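Local atomic coordinates of uncharacterized protein (Bacillus cereus, PDB entry 5F2H), a protein that is of unknown function but is probably a hydrolase of the alpha/beta hydrolase superfamily. Residues Asn142-Glu147 against Ala161-Ser165. Sequence-based numbering, arbitrary orientation.
Sequences NIAIVE and ALPQS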
loop_
_atom_site.group_PDB
_atom_site.type_symbol
_atom_site.label_atom_id
_atom_site.label_comp_id
_atom_site.label_asym_id
_atom_site.label_seq_id
_atom_site.Cartn_x
_atom_site.Cartn_y
_atom_site.Cartn_z
ATOM N N ASN B 142 8.402 -21.773 -18.320
ATOM C CA ASN B 142 7.906 -22.187 -17.033
ATOM C C ASN B 142 8.086 -21.031 -16.091
ATOM O O ASN B 142 8.442 -19.928 -16.518
ATOM C CB ASN B 142 8.641 -23.436 -16.567
ATOM C CG ASN B 142 10.123 -23.241 -16.561
ATOM O OD1 ASN B 142 10.603 -22.188 -16.162
ATOM N ND2 ASN B 142 10.869 -24.275 -16.945
ATOM N N ILE B 143 7.863 -21.267 -14.810
ATOM C CA ILE B 143 7.998 -20.202 -13.823
ATOM C C ILE B 143 9.442 -19.724 -13.610
ATOM O O ILE B 143 9.674 -18.534 -13.389
ATOM C CB ILE B 143 7.461 -20.644 -12.460
ATOM C CG1 ILE B 143 6.039 -21.181 -12.605
ATOM C CG2 ILE B 143 7.530 -19.487 -11.470
ATOM C CD1 ILE B 143 5.440 -21.676 -11.319
ATOM N N ALA B 144 10.414 -20.622 -13.653
ATOM C CA ALA B 144 11.790 -20.192 -13.432
ATOM C C ALA B 144 12.251 -19.207 -14.498
ATOM O O ALA B 144 12.886 -18.197 -14.201
ATOM C CB ALA B 144 12.714 -21.381 -13.421
ATOM N N ILE B 145 11.898 -19.505 -15.738
ATOM C CA ILE B 145 12.293 -18.703 -16.894
ATOM C C ILE B 145 11.635 -17.340 -17.047
ATOM O O ILE B 145 12.223 -16.411 -17.583
ATOM C CB ILE B 145 12.012 -19.503 -18.178
ATOM C CG1 ILE B 145 12.919 -20.732 -18.206
ATOM C CG2 ILE B 145 12.253 -18.658 -19.414
ATOM C CD1 ILE B 145 12.650 -21.648 -19.376
ATOM N N VAL B 146 10.413 -17.212 -16.575
ATOM C CA VAL B 146 9.705 -15.952 -16.720
ATOM C C VAL B 146 9.835 -15.050 -15.480
ATOM O O VAL B 146 9.732 -13.851 -15.578
ATOM C CB VAL B 146 8.222 -16.240 -17.087
ATOM C CG1 VAL B 146 7.513 -16.935 -15.938
ATOM C CG2 VAL B 146 7.490 -14.958 -17.451
ATOM N N GLU B 147 10.123 -15.627 -14.325
ATOM C CA GLU B 147 10.242 -14.846 -13.109
ATOM C C GLU B 147 11.239 -13.680 -13.193
ATOM O O GLU B 147 10.887 -12.550 -12.892
ATOM C CB GLU B 147 10.531 -15.793 -11.938
ATOM C CG GLU B 147 10.798 -15.146 -10.587
ATOM C CD GLU B 147 11.062 -16.165 -9.477
ATOM O OE1 GLU B 147 10.414 -17.226 -9.440
ATOM O OE2 GLU B 147 11.886 -15.882 -8.590
ATOM N N ALA B 161 2.052 -13.022 -9.212
ATOM C CA ALA B 161 1.548 -14.355 -9.403
ATOM C C ALA B 161 2.081 -14.821 -10.738
ATOM O O ALA B 161 1.956 -14.116 -11.733
ATOM C CB ALA B 161 0.043 -14.334 -9.438
ATOM N N LEU B 162 2.728 -15.977 -10.755
ATOM C CA LEU B 162 3.256 -16.528 -11.992
ATOM C C LEU B 162 2.585 -17.876 -12.212
ATOM O O LEU B 162 2.928 -18.847 -11.552
ATOM C CB LEU B 162 4.777 -16.681 -11.939
ATOM C CG LEU B 162 5.608 -15.403 -11.755
ATOM C CD1 LEU B 162 7.097 -15.715 -11.679
ATOM C CD2 LEU B 162 5.350 -14.411 -12.867
ATOM N N PRO B 163 1.603 -17.935 -13.127
ATOM C CA PRO B 163 0.914 -19.194 -13.399
ATOM C C PRO B 163 1.678 -20.041 -14.391
ATOM O O PRO B 163 2.398 -19.508 -15.212
ATOM C CB PRO B 163 -0.418 -18.747 -14.014
ATOM C CG PRO B 163 -0.542 -17.292 -13.691
ATOM C CD PRO B 163 0.875 -16.805 -13.714
ATOM N N GLN B 164 1.543 -21.350 -14.284
ATOM C CA GLN B 164 2.211 -22.259 -15.186
ATOM C C GLN B 164 1.131 -23.131 -15.842
ATOM O O GLN B 164 0.255 -23.694 -15.153
ATOM C CB GLN B 164 3.203 -23.132 -14.438
ATOM C CG GLN B 164 4.167 -23.882 -15.334
ATOM C CD GLN B 164 5.149 -24.716 -14.522
ATOM O OE1 GLN B 164 6.340 -24.417 -14.466
ATOM N NE2 GLN B 164 4.628 -25.672 -13.787
ATOM N N SER B 165 1.215 -23.266 -17.166
ATOM C CA SER B 165 0.243 -24.049 -17.903
ATOM C C SER B 165 0.377 -25.525 -17.622
ATOM O O SER B 165 1.464 -26.033 -17.389
ATOM C CB SER B 165 0.396 -23.819 -19.405
ATOM O OG SER B 165 -0.488 -24.665 -20.130
#
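The carboxamide of Q164 turns one face to I143, whose CG1 stands over it 4.1 Å from Q164 CD, while the oxygen end of the amide reaches the start of the helix: Q164 OE1 is 3.3 Å from N142 CB and 3.5 Å from I143 N. An extended chain, with CG trans to the backbone N (chi1 -167°), carries the amide that far, and the side chains of Q164 and I143 pass roughly at right angles. The second flat group, the amide of N142, is turned back into its own helix. As the N-cap residue, N142 receives I145 N at OD1 in a nearly straight bond of 3.0 Å, lying almost in line with the carbonyl; at the other end, ND2 donates to the carbonyl of D172. Apolar packing occupies the middle of the contact. I143 extends crosswise to the run of the strand, its CG2 meeting L162 CD1 at 3.8 Å and its own CD1 lying near the backbone oxygen of L162. The same methyl of L162 reaches E147 CB at 3.4 Å and V146 CG1 at 4.4 Å, so I143, V146 and E147 meet one leucine methyl from three directions, V146 the most loosely. The carboxylate of E147 points its charge elsewhere, in salt bridges with K151 and with K122 of the second subunit. The case illustrates how a beta-alpha-beta crossover is closed: after strand 131-136 and a connecting loop, helix 143-150 packs, at 142° between the short segments' directions, on strand 158-164. Within the chain that strand is outermost in the parallel sheet of the alpha/beta hydrolase fold, with P163 and L162 touching strand 131-136; along its outer edge it pairs antiparallel with a strand of the second subunit, extending the sheet through the dimer.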